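Local atomic coordinates of arsenite methyltransferase (Chlamydomonas reinhardtii, PDB entry 5EVJ), a protein that probably methylates trivalent arsenic with methyl groups taken from S-adenosylmethionine, yielding mono-, di- and trimethylated arsenicals. Residues G93-K103 against Q120-Y131; G148-A156 against S175-A185. The protein carries 15 engineered substitutions. One frame throughout, in Å; residues are numbered along the deposited sequence.

Contact 1 of 2, residues G93-K103 against Q120-Y131; sequences GSGRDAYVAAK and QLEVAISHADAY. Engineered in segment 93-103: Ala-98 (natural residue Cys).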
loop_
_atom_site.group_PDB
_atom_site.type_symbol
_atom_site.label_atom_id
_atom_site.label_comp_id
_atom_site.label_asym_id
_atom_site.label_seq_id
_atom_site.Cartn_x
_atom_site.Cartn_y
_atom_site.Cartn_z
ATOM N N GLY A 93 -2.454 -10.857 -10.459
ATOM C CA GLY A 93 -1.895 -12.171 -10.821
ATOM C C GLY A 93 -2.961 -13.279 -10.580
ATOM O O GLY A 93 -4.136 -13.145 -10.910
ATOM N N SER A 94 -2.551 -14.347 -9.946
ATOM C CA SER A 94 -3.397 -15.453 -9.706
ATOM C C SER A 94 -4.332 -15.278 -8.500
ATOM O O SER A 94 -5.176 -16.160 -8.263
ATOM C CB SER A 94 -2.479 -16.653 -9.432
ATOM O OG SER A 94 -1.638 -16.401 -8.328
ATOM N N GLY A 95 -4.101 -14.238 -7.684
ATOM C CA GLY A 95 -5.145 -13.688 -6.787
ATOM C C GLY A 95 -4.846 -13.792 -5.287
ATOM O O GLY A 95 -5.684 -13.406 -4.464
ATOM N N ARG A 96 -3.658 -14.288 -4.922
ATOM C CA ARG A 96 -3.273 -14.459 -3.508
ATOM C C ARG A 96 -3.750 -13.216 -2.704
ATOM O O ARG A 96 -4.584 -13.336 -1.814
ATOM C CB ARG A 96 -1.720 -14.680 -3.411
ATOM C CG ARG A 96 -1.106 -15.364 -2.157
ATOM C CD ARG A 96 -0.199 -14.458 -1.333
ATOM N NE ARG A 96 1.240 -14.686 -1.508
ATOM C CZ ARG A 96 2.189 -13.746 -1.431
ATOM N NH1 ARG A 96 1.879 -12.471 -1.211
ATOM N NH2 ARG A 96 3.462 -14.081 -1.607
ATOM N N ASP A 97 -3.274 -12.020 -3.075
ATOM C CA ASP A 97 -3.509 -10.813 -2.242
ATOM C C ASP A 97 -4.997 -10.415 -2.288
ATOM O O ASP A 97 -5.553 -9.960 -1.296
ATOM C CB ASP A 97 -2.557 -9.598 -2.603
ATOM C CG ASP A 97 -1.062 -9.855 -2.220
ATOM O OD1 ASP A 97 -0.763 -10.769 -1.393
ATOM O OD2 ASP A 97 -0.171 -9.129 -2.725
ATOM N N ALA A 98 -5.633 -10.623 -3.425
ATOM C CA ALA A 98 -7.065 -10.299 -3.528
ATOM C C ALA A 98 -7.887 -11.264 -2.676
ATOM O O ALA A 98 -8.899 -10.867 -2.066
ATOM C CB ALA A 98 -7.506 -10.313 -4.977
ATOM N N TYR A 99 -7.422 -12.522 -2.569
ATOM C CA TYR A 99 -8.161 -13.508 -1.774
ATOM C C TYR A 99 -8.034 -13.165 -0.326
ATOM O O TYR A 99 -8.999 -13.174 0.415
ATOM C CB TYR A 99 -7.616 -14.912 -2.024
ATOM C CG TYR A 99 -8.252 -15.611 -3.232
ATOM C CD1 TYR A 99 -8.405 -14.944 -4.452
ATOM C CD2 TYR A 99 -8.694 -16.942 -3.162
ATOM C CE1 TYR A 99 -8.974 -15.562 -5.570
ATOM C CE2 TYR A 99 -9.249 -17.580 -4.308
ATOM C CZ TYR A 99 -9.413 -16.873 -5.485
ATOM O OH TYR A 99 -9.961 -17.460 -6.610
ATOM N N VAL A 100 -6.841 -12.753 0.082
ATOM C CA VAL A 100 -6.656 -12.352 1.437
ATOM C C VAL A 100 -7.493 -11.128 1.742
ATOM O O VAL A 100 -8.128 -11.036 2.793
ATOM C CB VAL A 100 -5.186 -12.050 1.708
ATOM C CG1 VAL A 100 -5.043 -11.429 3.100
ATOM C CG2 VAL A 100 -4.394 -13.340 1.529
ATOM N N ALA A 101 -7.485 -10.162 0.834
ATOM C CA ALA A 101 -8.277 -8.941 1.111
ATOM C C ALA A 101 -9.803 -9.252 1.194
ATOM O O ALA A 101 -10.542 -8.727 2.063
ATOM C CB ALA A 101 -7.986 -7.931 0.030
ATOM N N ALA A 102 -10.256 -10.111 0.274
ATOM C CA ALA A 102 -11.647 -10.487 0.139
ATOM C C ALA A 102 -12.097 -10.993 1.500
ATOM O O ALA A 102 -13.187 -10.686 1.949
ATOM C CB ALA A 102 -11.783 -11.572 -0.893
ATOM N N LYS A 103 -11.228 -11.710 2.189
ATOM C CA LYS A 103 -11.562 -12.119 3.557
ATOM C C LYS A 103 -11.556 -10.966 4.543
ATOM O O LYS A 103 -12.488 -10.768 5.361
ATOM C CB LYS A 103 -10.581 -13.155 4.074
ATOM C CG LYS A 103 -10.943 -13.464 5.531
ATOM C CD LYS A 103 -10.086 -14.536 6.168
ATOM C CE LYS A 103 -10.710 -14.991 7.490
ATOM N NZ LYS A 103 -10.910 -13.834 8.438
ATOM N N GLN A 120 -3.219 -15.819 -15.814
ATOM C CA GLN A 120 -3.270 -15.479 -14.400
ATOM C C GLN A 120 -4.720 -15.127 -13.934
ATOM O O GLN A 120 -5.192 -15.640 -12.900
ATOM C CB GLN A 120 -2.241 -14.374 -14.082
ATOM C CG GLN A 120 -0.770 -14.814 -14.127
ATOM C CD GLN A 120 -0.455 -15.760 -12.973
ATOM O OE1 GLN A 120 -0.667 -16.984 -13.070
ATOM N NE2 GLN A 120 0.033 -15.196 -11.856
ATOM N N LEU A 121 -5.432 -14.310 -14.718
ATOM C CA LEU A 121 -6.850 -14.008 -14.460
ATOM C C LEU A 121 -7.688 -15.255 -14.144
ATOM O O LEU A 121 -8.321 -15.380 -13.070
ATOM C CB LEU A 121 -7.435 -13.352 -15.688
ATOM C CG LEU A 121 -8.529 -12.313 -15.565
ATOM C CD1 LEU A 121 -7.853 -10.962 -15.263
ATOM C CD2 LEU A 121 -9.371 -12.305 -16.860
ATOM N N GLU A 122 -7.682 -16.175 -15.101
ATOM C CA GLU A 122 -8.551 -17.343 -15.110
ATOM C C GLU A 122 -8.302 -18.219 -13.883
ATOM O O GLU A 122 -9.259 -18.835 -13.371
ATOM C CB GLU A 122 -8.400 -18.125 -16.444
ATOM C CG GLU A 122 -9.527 -19.125 -16.729
ATOM C CD GLU A 122 -10.931 -18.513 -16.618
ATOM O OE1 GLU A 122 -11.177 -17.403 -17.172
ATOM O OE2 GLU A 122 -11.795 -19.147 -15.974
ATOM N N VAL A 123 -7.055 -18.252 -13.379
ATOM C CA VAL A 123 -6.830 -18.895 -12.072
ATOM C C VAL A 123 -7.567 -18.167 -10.914
ATOM O O VAL A 123 -8.205 -18.802 -10.059
ATOM C CB VAL A 123 -5.337 -19.078 -11.717
ATOM C CG1 VAL A 123 -5.202 -19.677 -10.298
ATOM C CG2 VAL A 123 -4.629 -19.961 -12.769
ATOM N N ALA A 124 -7.480 -16.837 -10.888
ATOM C CA ALA A 124 -8.126 -16.068 -9.827
ATOM C C ALA A 124 -9.633 -16.268 -9.888
ATOM O O ALA A 124 -10.246 -16.496 -8.840
ATOM C CB ALA A 124 -7.782 -14.589 -9.923
ATOM N N ILE A 125 -10.193 -16.218 -11.108
ATOM C CA ILE A 125 -11.635 -16.399 -11.343
ATOM C C ILE A 125 -12.178 -17.803 -11.053
ATOM O O ILE A 125 -13.273 -17.918 -10.502
ATOM C CB ILE A 125 -12.040 -16.005 -12.769
ATOM C CG1 ILE A 125 -11.796 -14.500 -13.002
ATOM C CG2 ILE A 125 -13.520 -16.346 -13.017
ATOM C CD1 ILE A 125 -11.558 -14.131 -14.454
ATOM N N SER A 126 -11.440 -18.861 -11.418
ATOM C CA SER A 126 -11.986 -20.230 -11.299
ATOM C C SER A 126 -12.086 -20.664 -9.857
ATOM O O SER A 126 -12.911 -21.497 -9.516
ATOM C CB SER A 126 -11.202 -21.285 -12.096
ATOM O OG SER A 126 -9.888 -21.399 -11.615
ATOM N N HIS A 127 -11.279 -20.081 -8.993
ATOM C CA HIS A 127 -11.353 -20.519 -7.612
ATOM C C HIS A 127 -12.228 -19.653 -6.754
ATOM O O HIS A 127 -12.482 -19.989 -5.596
ATOM C CB HIS A 127 -9.956 -20.690 -7.022
ATOM C CG HIS A 127 -9.205 -21.828 -7.628
ATOM N ND1 HIS A 127 -8.600 -21.736 -8.865
ATOM C CD2 HIS A 127 -8.994 -23.096 -7.189
ATOM C CE1 HIS A 127 -8.017 -22.891 -9.144
ATOM N NE2 HIS A 127 -8.230 -23.725 -8.139
ATOM N N ALA A 128 -12.741 -18.570 -7.317
ATOM C CA ALA A 128 -13.422 -17.576 -6.469
ATOM C C ALA A 128 -14.596 -18.112 -5.659
ATOM O O ALA A 128 -14.609 -17.963 -4.417
ATOM C CB ALA A 128 -13.842 -16.344 -7.268
ATOM N N ASP A 129 -15.585 -18.707 -6.336
ATOM C CA ASP A 129 -16.870 -18.965 -5.693
ATOM C C ASP A 129 -16.681 -19.913 -4.555
ATOM O O ASP A 129 -17.193 -19.691 -3.402
ATOM C CB ASP A 129 -17.926 -19.489 -6.677
ATOM C CG ASP A 129 -18.308 -18.442 -7.760
ATOM O OD1 ASP A 129 -18.462 -17.232 -7.450
ATOM O OD2 ASP A 129 -18.469 -18.840 -8.937
ATOM N N ALA A 130 -15.938 -20.974 -4.871
ATOM C CA ALA A 130 -15.731 -22.069 -3.924
ATOM C C ALA A 130 -14.986 -21.555 -2.668
ATOM O O ALA A 130 -15.282 -21.959 -1.531
ATOM C CB ALA A 130 -14.959 -23.209 -4.600
ATOM N N TYR A 131 -14.026 -20.649 -2.876
ATOM C CA TYR A 131 -13.286 -20.049 -1.764
ATOM C C TYR A 131 -14.219 -19.234 -0.880
ATOM O O TYR A 131 -14.288 -19.374 0.406
ATOM C CB TYR A 131 -12.124 -19.231 -2.344
ATOM C CG TYR A 131 -11.461 -18.285 -1.364
ATOM C CD1 TYR A 131 -10.594 -18.770 -0.369
ATOM C CD2 TYR A 131 -11.705 -16.879 -1.429
ATOM C CE1 TYR A 131 -9.995 -17.888 0.528
ATOM C CE2 TYR A 131 -11.081 -15.994 -0.540
ATOM C CZ TYR A 131 -10.236 -16.499 0.427
ATOM O OH TYR A 131 -9.660 -15.651 1.322
#

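Contact 2 of 2, residues G148-A156 against S175-A185; sequences GEIEYLDRA and SPDKARVLSEA. Engineered in segment 175-185: Ala-185 (natural residue Cys).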
loop_
_atom_site.group_PDB
_atom_site.type_symbol
_atom_site.label_atom_id
_atom_site.label_comp_id
_atom_site.label_asym_id
_atom_site.label_seq_id
_atom_site.Cartn_x
_atom_site.Cartn_y
_atom_site.Cartn_z
ATOM N N GLY A 148 -6.630 -5.937 -17.687
ATOM C CA GLY A 148 -6.294 -4.523 -17.905
ATOM C C GLY A 148 -4.859 -4.167 -17.757
ATOM O O GLY A 148 -4.047 -4.985 -17.385
ATOM N N GLU A 149 -4.547 -2.920 -18.059
ATOM C CA GLU A 149 -3.256 -2.400 -17.738
ATOM C C GLU A 149 -3.309 -1.477 -16.538
ATOM O O GLU A 149 -4.035 -0.460 -16.520
ATOM C CB GLU A 149 -2.696 -1.631 -18.893
ATOM C CG GLU A 149 -2.242 -2.489 -20.067
ATOM C CD GLU A 149 -2.054 -1.611 -21.297
ATOM O OE1 GLU A 149 -3.027 -0.920 -21.709
ATOM O OE2 GLU A 149 -0.927 -1.574 -21.828
ATOM N N ILE A 150 -2.455 -1.783 -15.566
ATOM C CA ILE A 150 -2.425 -0.952 -14.366
ATOM C C ILE A 150 -2.226 0.515 -14.637
ATOM O O ILE A 150 -2.721 1.312 -13.839
ATOM C CB ILE A 150 -1.568 -1.518 -13.238
ATOM C CG1 ILE A 150 -0.098 -1.639 -13.656
ATOM C CG2 ILE A 150 -2.128 -2.873 -12.743
ATOM C CD1 ILE A 150 0.690 -2.218 -12.513
ATOM N N GLU A 151 -1.670 0.877 -15.818
ATOM C CA GLU A 151 -1.493 2.307 -16.233
ATOM C C GLU A 151 -2.766 2.976 -16.669
ATOM O O GLU A 151 -2.776 4.204 -16.851
ATOM C CB GLU A 151 -0.503 2.466 -17.418
ATOM C CG GLU A 151 0.953 1.973 -17.156
ATOM C CD GLU A 151 1.055 0.481 -16.915
ATOM O OE1 GLU A 151 0.125 -0.266 -17.276
ATOM O OE2 GLU A 151 2.076 0.006 -16.374
ATOM N N TYR A 152 -3.829 2.191 -16.910
ATOM C CA TYR A 152 -5.036 2.703 -17.627
ATOM C C TYR A 152 -6.336 2.307 -16.950
ATOM O O TYR A 152 -7.277 1.810 -17.576
ATOM C CB TYR A 152 -5.037 2.324 -19.135
ATOM C CG TYR A 152 -4.008 3.128 -19.919
ATOM C CD1 TYR A 152 -4.302 4.452 -20.328
ATOM C CD2 TYR A 152 -2.770 2.606 -20.195
ATOM C CE1 TYR A 152 -3.350 5.220 -20.963
ATOM C CE2 TYR A 152 -1.795 3.344 -20.879
ATOM C CZ TYR A 152 -2.089 4.652 -21.248
ATOM O OH TYR A 152 -1.153 5.430 -21.929
ATOM N N LEU A 153 -6.422 2.597 -15.662
ATOM C CA LEU A 153 -7.602 2.213 -14.935
ATOM C C LEU A 153 -8.831 2.781 -15.589
ATOM O O LEU A 153 -9.880 2.178 -15.484
ATOM C CB LEU A 153 -7.485 2.642 -13.477
ATOM C CG LEU A 153 -6.264 2.053 -12.750
ATOM C CD1 LEU A 153 -6.325 2.346 -11.265
ATOM C CD2 LEU A 153 -6.134 0.567 -12.985
ATOM N N ASP A 154 -8.725 3.953 -16.222
ATOM C CA ASP A 154 -9.868 4.571 -16.980
ATOM C C ASP A 154 -10.277 3.597 -18.119
ATOM O O ASP A 154 -11.439 3.306 -18.312
ATOM C CB ASP A 154 -9.479 5.953 -17.584
ATOM C CG ASP A 154 -8.031 5.954 -18.126
ATOM O OD1 ASP A 154 -7.345 4.930 -18.054
ATOM O OD2 ASP A 154 -7.516 6.960 -18.548
ATOM N N ARG A 155 -9.304 3.038 -18.812
ATOM C CA ARG A 155 -9.649 2.084 -19.895
ATOM C C ARG A 155 -10.304 0.860 -19.359
ATOM O O ARG A 155 -11.221 0.385 -19.962
ATOM C CB ARG A 155 -8.470 1.754 -20.794
ATOM C CG ARG A 155 -8.136 2.980 -21.622
ATOM C CD ARG A 155 -7.050 2.633 -22.605
ATOM N NE ARG A 155 -6.441 3.841 -23.148
ATOM C CZ ARG A 155 -5.209 3.862 -23.630
ATOM N NH1 ARG A 155 -4.495 2.724 -23.622
ATOM N NH2 ARG A 155 -4.691 4.997 -24.088
ATOM N N ALA A 156 -9.895 0.419 -18.174
ATOM C CA ALA A 156 -10.559 -0.678 -17.498
ATOM C C ALA A 156 -11.941 -0.266 -16.948
ATOM O O ALA A 156 -12.595 -1.085 -16.312
ATOM C CB ALA A 156 -9.684 -1.210 -16.374
ATOM N N SER A 175 6.133 -1.268 -14.484
ATOM C CA SER A 175 5.378 -0.341 -15.290
ATOM C C SER A 175 6.285 0.416 -16.274
ATOM O O SER A 175 7.355 0.875 -15.903
ATOM C CB SER A 175 4.626 0.662 -14.433
ATOM O OG SER A 175 4.013 1.653 -15.270
ATOM N N PRO A 176 5.819 0.571 -17.534
ATOM C CA PRO A 176 6.423 1.499 -18.486
ATOM C C PRO A 176 6.019 2.954 -18.231
ATOM O O PRO A 176 6.519 3.861 -18.923
ATOM C CB PRO A 176 5.823 1.052 -19.835
ATOM C CG PRO A 176 4.496 0.435 -19.461
ATOM C CD PRO A 176 4.808 -0.304 -18.189
ATOM N N ASP A 177 5.107 3.178 -17.277
ATOM C CA ASP A 177 4.635 4.540 -16.983
ATOM C C ASP A 177 4.230 4.624 -15.508
ATOM O O ASP A 177 3.083 4.852 -15.197
ATOM C CB ASP A 177 3.472 4.914 -17.915
ATOM C CG ASP A 177 3.218 6.417 -17.945
ATOM O OD1 ASP A 177 3.806 7.115 -17.091
ATOM O OD2 ASP A 177 2.460 6.923 -18.831
ATOM N N LYS A 178 5.171 4.385 -14.603
ATOM C CA LYS A 178 4.968 4.635 -13.175
ATOM C C LYS A 178 4.069 5.822 -12.819
ATOM O O LYS A 178 3.162 5.668 -12.033
ATOM C CB LYS A 178 6.285 4.796 -12.497
ATOM C CG LYS A 178 6.733 3.516 -11.885
ATOM C CD LYS A 178 8.184 3.618 -11.540
ATOM C CE LYS A 178 8.548 2.462 -10.665
ATOM N NZ LYS A 178 9.927 2.769 -10.213
ATOM N N ALA A 179 4.301 6.966 -13.451
ATOM C CA ALA A 179 3.568 8.176 -13.134
ATOM C C ALA A 179 2.073 7.972 -13.375
ATOM O O ALA A 179 1.216 8.422 -12.589
ATOM C CB ALA A 179 4.116 9.382 -13.948
ATOM N N ARG A 180 1.747 7.315 -14.473
ATOM C CA ARG A 180 0.340 7.052 -14.775
ATOM C C ARG A 180 -0.339 6.104 -13.814
ATOM O O ARG A 180 -1.455 6.365 -13.419
ATOM C CB ARG A 180 0.067 6.614 -16.232
ATOM C CG ARG A 180 -0.967 7.573 -16.823
ATOM C CD ARG A 180 -1.499 7.259 -18.218
ATOM N NE ARG A 180 -2.661 6.469 -17.924
ATOM C CZ ARG A 180 -3.920 6.801 -18.173
ATOM N NH1 ARG A 180 -4.242 7.893 -18.851
ATOM N NH2 ARG A 180 -4.851 5.969 -17.748
ATOM N N VAL A 181 0.335 5.038 -13.428
ATOM C CA VAL A 181 -0.217 4.127 -12.437
ATOM C C VAL A 181 -0.501 4.911 -11.143
ATOM O O VAL A 181 -1.591 4.843 -10.593
ATOM C CB VAL A 181 0.818 3.029 -12.108
ATOM C CG1 VAL A 181 0.297 2.082 -11.024
ATOM C CG2 VAL A 181 1.268 2.330 -13.357
ATOM N N LEU A 182 0.485 5.701 -10.705
ATOM C CA LEU A 182 0.344 6.487 -9.498
ATOM C C LEU A 182 -0.811 7.442 -9.641
ATOM O O LEU A 182 -1.668 7.492 -8.760
ATOM C CB LEU A 182 1.657 7.229 -9.189
ATOM C CG LEU A 182 2.632 6.510 -8.270
ATOM C CD1 LEU A 182 2.369 5.049 -8.021
ATOM C CD2 LEU A 182 4.082 6.685 -8.677
ATOM N N SER A 183 -0.861 8.190 -10.744
ATOM C CA SER A 183 -1.934 9.189 -10.865
ATOM C C SER A 183 -3.328 8.548 -11.030
ATOM O O SER A 183 -4.352 9.116 -10.575
ATOM C CB SER A 183 -1.642 10.235 -11.968
ATOM O OG SER A 183 -1.637 9.679 -13.274
ATOM N N GLU A 184 -3.345 7.335 -11.579
ATOM C CA GLU A 184 -4.612 6.578 -11.675
ATOM C C GLU A 184 -5.103 6.090 -10.318
ATOM O O GLU A 184 -6.311 6.281 -9.975
ATOM C CB GLU A 184 -4.509 5.437 -12.719
ATOM C CG GLU A 184 -4.505 6.087 -14.125
ATOM C CD GLU A 184 -5.908 6.517 -14.561
ATOM O OE1 GLU A 184 -6.244 7.769 -14.537
ATOM O OE2 GLU A 184 -6.676 5.560 -14.919
ATOM N N ALA A 185 -4.187 5.469 -9.541
ATOM C CA ALA A 185 -4.437 5.159 -8.111
ATOM C C ALA A 185 -5.044 6.360 -7.438
ATOM O O ALA A 185 -6.153 6.296 -6.866
ATOM C CB ALA A 185 -3.161 4.759 -7.397
HETATM O O HOH W 1 1.437 5.320 -20.661
HETATM O O HOH W 2 -7.919 9.030 -16.730
#

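Contact 1 of 2, residues G93-K103 against Q120-Y131
The backbones come closest at Ser-94 and Gln-120, 4.7 Å between CA atoms, and diverge to 8.1 Å between the CA atoms of Tyr-99 and Ala-128. At the close end Ser-94 O lies 3.3 Å from Ala-124 CA, and a side chain on Gly-95 would run into the Ala-124 methyl. The Gln-120 amide turns beside Ser-94 but spends NE2 on Lys-70 O, while Val-67 O holds Ser-94 OG. Gly-93 and Gly-95 lie between strand 86-90 and helix 96-104, which fits the glycine-rich turn of a Rossmann-like methyltransferase. The Tyr-99 hydroxyl points at Ala-124 O near the ring plane, but the 2.4 Å between Tyr-99 OH and Ala-124 O is too short to be trusted. Tyr-99 CD2 rests 3.4 Å above the centre of the Tyr-131 ring, the planes tilted by 32°. With CG of Tyr-131 anti to the backbone N (chi1 166°), the ring reaches back along Tyr-99, and OH donates to Tyr-99 O at 2.7 Å, from above the carbonyl plane, on the face opposite Lys-103 N. With an alanine replacing Tyr-131, the Tyr-99 ring is likely to lose its aromatic neighbour and Tyr-99 O its hydroxyl donor, keeping Lys-103 N.

Contact 2 of 2, residues G148-A156 against S175-A185
Ile-150 meets Val-181 at the start of the contact, CG1 against CG2 at 4.2 Å. Glu-151 follows, its CA 4.4 Å from that of Val-181, and works with both ends. Its side chain bends at chi2 (65°), laying CG against Val-181 CG2 and carrying OE2 to Ser-175, whose OG donates to the anti lone pair at 2.8 Å. The same OG accepts from Asp-177 N in an ST turn, just ahead of the helix that Asp-177 caps through a weak bond from Arg-180 N. The backbone O of Glu-151 is gripped side-on by Arg-180: NE comes almost straight on along the carbonyl direction, while NH2, at 2.9 Å, takes a lone pair in the carbonyl plane. That guanidinium lies across one face of the Tyr-152 ring, the planes 25° apart and NE 3.3 Å above the ring plane, toward its rim; Arg-155 NH1 sits over the centre of the opposite face. A water bridges Tyr-152 OH and Asp-177 OD2. Leu-153 packs its CG on Glu-184 CB at 3.8 Å. Asp-154 closes the network: Arg-180 NH2 donates to OD2 at 3.0 Å, nearly straight at 164°, with a salt bridge to OD1 as well. Asp-154 N donates to Glu-184 OE2, which also forms a salt bridge with Arg-180 NH2, while OE1 pairs with Arg-187. Asp-154 OD1 and Glu-184 OE2, two acceptors, stand 3.3 Å apart, a crowding these arginines probably offset. In the Rossmann-like fold, this loop between strands 143-147 and 163-169 thus lies along helix 178-188, with Ile-150, Leu-153 and Val-181 resting on strand 86-90 and helix 227-237 packing against Ala-179 and Leu-182.

How the contacts relate
Contact 1 is completed before contact 2 begins, and both fall within the methyltransferase domain, their centres about 21 Å apart and their nearest atoms about 6 Å apart without touching. Strand 86-90 joins them: it leads into the glycine-containing turn of contact 1, while side chains of contact 2 rest on its leucines. Strand 143-147, at the sheet's edge, lines contact 1 through Met-143 and Phe-145, then runs into the loop of contact 2. Asp-115, ending strand 110-115, hydrogen-bonds to Gly-93 N through its side chain and to Gly-148 through its backbone. The strand order 3-2-1-4-5-7-6 is that of S-adenosylmethionine-dependent Rossmann-like methyltransferases, and both contacts fasten helices and loops to that sheet.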